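Local coordinates for penicillin-binding protein activator LpoB (Escherichia coli, PDB 4Q6Z) that probably regulates peptidoglycan synthesis as an activator of penicillin-binding protein 1B, the chain being the activator's C-terminal domain, at residues S24-D29 against A96-Y101. Sequence-based numbering, arbitrary orientation.
Sequences SVLLVD and AHYVLY
Leu-26 and Tyr-98 pair across two parallel strands and point to the same face of the sheet. The CD1 branch of Leu-26 turns to the base of the tyrosine, with CD1 3.4 Å from Tyr-98 CB. The ring of Tyr-98 reaches back past it to Ser-24, because its CG lies anti to the carbonyl carbon (chi1 -62°). There Ser-24 CB is 3.4 Å from Tyr-98 CE2, and the serine hydroxyl comes to the ring obliquely. Ser-24 OG bonds to Thr-21 O and Tyr-98 OH to Thr-21 N, so their polar ends are satisfied. CD2 of the neighbouring His-97 lies above one face of the Tyr-98 ring, offset toward the rim. Further along the same face of the sheet, Leu-26 CD2 faces Leu-100 CB at 4.4 Å, and Leu-52 of helix 41-53 covers both leucines and Val-28. The reverse face carries Leu-27 and Val-99. Leu-27 CB touches Ala-96 CB at 4.0 Å and Val-99 CG2 at 4.2 Å, and helix 84-93 packs against this side. At the far end, Asp-29 OD2 meets the edge of the Tyr-101 ring, near its plane. Carboxylate and ring planes are 79° apart. The other oxygen, OD1, accepts a bond from Leu-81 N.

Backbone bonds hold the strands in register. Val-25 O accepts from both His-97 N and Tyr-98 N. The bond from Tyr-98 N is straighter, whereas His-97 N sits above the carbonyl plane. Leu-27 then bonds both ways, through N to Tyr-98 O (2.9 Å) and through O to Leu-100 N (2.8 Å). Asp-29 N to Leu-100 O closes the series. Strands 25-35 and 98-106 are thus parallel neighbours inside a mixed five-stranded sheet, joined by a connection rich in helices, as in alpha/beta folds with helices on both faces of the sheet.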
ATOM      1  N   SER A  24       8.748   6.586   8.626  1.00 38.86           N
ATOM      2  CA  SER A  24       9.047   6.775   7.221  1.00 39.93           C
ATOM      3  C   SER A  24       7.845   7.298   6.463  1.00 40.98           C
ATOM      4  O   SER A  24       6.693   7.080   6.827  1.00 39.46           O
ATOM      5  CB  SER A  24       9.505   5.481   6.560  1.00 39.05           C
ATOM      6  OG  SER A  24      10.720   5.059   7.116  1.00 39.12           O
ATOM      7  N   VAL A  25       8.139   8.009   5.390  1.00 44.69           N
ATOM      8  CA  VAL A  25       7.100   8.498   4.522  1.00 41.76           C
ATOM      9  C   VAL A  25       6.794   7.377   3.601  1.00 42.57           C
ATOM     10  O   VAL A  25       7.686   6.747   3.081  1.00 43.24           O
ATOM     11  CB  VAL A  25       7.555   9.703   3.711  1.00 40.14           C
ATOM     12  CG1 VAL A  25       6.447  10.137   2.763  1.00 39.06           C
ATOM     13  CG2 VAL A  25       7.969  10.835   4.652  1.00 39.85           C
ATOM     14  N   LEU A  26       5.514   7.168   3.378  1.00 46.95           N
ATOM     15  CA  LEU A  26       5.013   5.961   2.776  1.00 45.72           C
ATOM     16  C   LEU A  26       4.063   6.350   1.645  1.00 43.81           C
ATOM     17  O   LEU A  26       3.004   6.938   1.886  1.00 46.26           O
ATOM     18  CB  LEU A  26       4.263   5.208   3.860  1.00 48.74           C
ATOM     19  CG  LEU A  26       4.086   3.728   3.662  1.00 50.28           C
ATOM     20  CD1 LEU A  26       5.405   3.077   3.981  1.00 52.15           C
ATOM     21  CD2 LEU A  26       2.985   3.219   4.579  1.00 51.16           C
ATOM     22  N   LEU A  27       4.437   6.034   0.415  1.00 42.08           N
ATOM     23  CA  LEU A  27       3.490   6.096  -0.708  1.00 43.66           C
ATOM     24  C   LEU A  27       2.608   4.814  -0.698  1.00 44.45           C
ATOM     25  O   LEU A  27       3.080   3.696  -0.963  1.00 44.04           O
ATOM     26  CB  LEU A  27       4.219   6.337  -2.045  1.00 41.91           C
ATOM     27  CG  LEU A  27       3.409   6.366  -3.366  1.00 41.68           C
ATOM     28  CD1 LEU A  27       2.307   7.392  -3.303  1.00 42.19           C
ATOM     29  CD2 LEU A  27       4.258   6.637  -4.594  1.00 42.13           C
ATOM     30  N   VAL A  28       1.335   4.974  -0.337  1.00 46.41           N
ATOM     31  CA  VAL A  28       0.445   3.814  -0.131  1.00 46.39           C
ATOM     32  C   VAL A  28      -0.360   3.545  -1.407  1.00 49.34           C
ATOM     33  O   VAL A  28      -1.286   4.283  -1.707  1.00 49.18           O
ATOM     34  CB  VAL A  28      -0.550   4.029   1.018  1.00 45.54           C
ATOM     35  CG1 VAL A  28      -1.464   2.825   1.154  1.00 43.98           C
ATOM     36  CG2 VAL A  28       0.157   4.328   2.332  1.00 45.75           C
ATOM     37  N   ASP A  29      -0.022   2.468  -2.116  1.00 52.24           N
ATOM     38  CA  ASP A  29      -0.693   2.076  -3.355  1.00 51.51           C
ATOM     39  C   ASP A  29      -2.094   1.513  -3.092  1.00 52.79           C
ATOM     40  O   ASP A  29      -2.356   0.941  -2.031  1.00 50.61           O
ATOM     41  CB  ASP A  29       0.150   1.035  -4.076  1.00 54.71           C
ATOM     42  CG  ASP A  29      -0.475   0.570  -5.381  1.00 60.78           C
ATOM     43  OD1 ASP A  29      -1.176   1.366  -6.037  1.00 61.99           O
ATOM     44  OD2 ASP A  29      -0.281  -0.604  -5.748  1.00 63.51           O
ATOM     45  N   ALA A  96       9.118  10.128  -0.901  1.00 42.06           N
ATOM     46  CA  ALA A  96       8.671   8.913  -0.215  1.00 40.24           C
ATOM     47  C   ALA A  96       9.787   7.892  -0.113  1.00 38.65           C
ATOM     48  O   ALA A  96      10.646   7.800  -0.968  1.00 35.73           O
ATOM     49  CB  ALA A  96       7.463   8.307  -0.884  1.00 41.00           C
ATOM     50  N   HIS A  97       9.753   7.135   0.964  1.00 41.63           N
ATOM     51  CA  HIS A  97      10.838   6.228   1.300  1.00 48.48           C
ATOM     52  C   HIS A  97      10.462   4.819   0.945  1.00 47.15           C
ATOM     53  O   HIS A  97      11.260   4.063   0.397  1.00 49.20           O
ATOM     54  CB  HIS A  97      11.160   6.272   2.796  1.00 55.88           C
ATOM     55  CG  HIS A  97      12.416   5.540   3.159  1.00 60.68           C
ATOM     56  ND1 HIS A  97      13.612   5.726   2.492  1.00 65.16           N
ATOM     57  CD2 HIS A  97      12.651   4.594   4.098  1.00 61.89           C
ATOM     58  CE1 HIS A  97      14.534   4.942   3.022  1.00 66.81           C
ATOM     59  NE2 HIS A  97      13.979   4.250   4.005  1.00 68.51           N
ATOM     60  N   TYR A  98       9.231   4.474   1.274  1.00 43.67           N
ATOM     61  CA  TYR A  98       8.696   3.208   0.897  1.00 43.39           C
ATOM     62  C   TYR A  98       7.527   3.448  -0.006  1.00 39.45           C
ATOM     63  O   TYR A  98       6.920   4.497   0.041  1.00 40.62           O
ATOM     64  CB  TYR A  98       8.207   2.482   2.122  1.00 44.14           C
ATOM     65  CG  TYR A  98       9.254   2.172   3.143  1.00 41.41           C
ATOM     66  CD1 TYR A  98      10.300   1.346   2.838  1.00 39.17           C
ATOM     67  CD2 TYR A  98       9.163   2.667   4.435  1.00 42.47           C
ATOM     68  CE1 TYR A  98      11.254   1.034   3.779  1.00 38.14           C
ATOM     69  CE2 TYR A  98      10.115   2.352   5.386  1.00 40.62           C
ATOM     70  CZ  TYR A  98      11.161   1.533   5.045  1.00 37.67           C
ATOM     71  OH  TYR A  98      12.122   1.227   5.965  1.00 36.91           O
ATOM     72  N   VAL A  99       7.215   2.442  -0.800  1.00 40.54           N
ATOM     73  CA  VAL A  99       5.915   2.304  -1.427  1.00 41.52           C
ATOM     74  C   VAL A  99       5.302   1.043  -0.862  1.00 42.32           C
ATOM     75  O   VAL A  99       5.971   0.007  -0.773  1.00 44.65           O
ATOM     76  CB  VAL A  99       6.036   2.155  -2.958  1.00 41.45           C
ATOM     77  CG1 VAL A  99       4.664   1.989  -3.575  1.00 42.44           C
ATOM     78  CG2 VAL A  99       6.756   3.345  -3.581  1.00 40.85           C
ATOM     79  N   LEU A 100       4.036   1.115  -0.482  1.00 42.12           N
ATOM     80  CA  LEU A 100       3.357  -0.075   0.050  1.00 43.38           C
ATOM     81  C   LEU A 100       2.355  -0.639  -0.928  1.00 43.86           C
ATOM     82  O   LEU A 100       1.358  -0.001  -1.231  1.00 40.21           O
ATOM     83  CB  LEU A 100       2.660   0.232   1.352  1.00 44.90           C
ATOM     84  CG  LEU A 100       1.985  -1.007   1.931  1.00 51.09           C
ATOM     85  CD1 LEU A 100       3.026  -2.006   2.433  1.00 52.09           C
ATOM     86  CD2 LEU A 100       1.045  -0.588   3.048  1.00 54.54           C
ATOM     87  N   TYR A 101       2.639  -1.839  -1.432  1.00 47.23           N
ATOM     88  CA  TYR A 101       1.669  -2.588  -2.226  1.00 48.46           C
ATOM     89  C   TYR A 101       0.819  -3.469  -1.394  1.00 46.35           C
ATOM     90  O   TYR A 101       1.223  -3.895  -0.336  1.00 47.81           O
ATOM     91  CB  TYR A 101       2.365  -3.432  -3.241  1.00 48.81           C
ATOM     92  CG  TYR A 101       3.103  -2.562  -4.213  1.00 52.39           C
ATOM     93  CD1 TYR A 101       2.425  -1.962  -5.260  1.00 54.27           C
ATOM     94  CD2 TYR A 101       4.463  -2.323  -4.073  1.00 51.79           C
ATOM     95  CE1 TYR A 101       3.080  -1.172  -6.184  1.00 57.47           C
ATOM     96  CE2 TYR A 101       5.136  -1.542  -4.987  1.00 57.07           C
ATOM     97  CZ  TYR A 101       4.443  -0.966  -6.048  1.00 60.01           C
ATOM     98  OH  TYR A 101       5.094  -0.178  -6.984  1.00 63.69           O
TER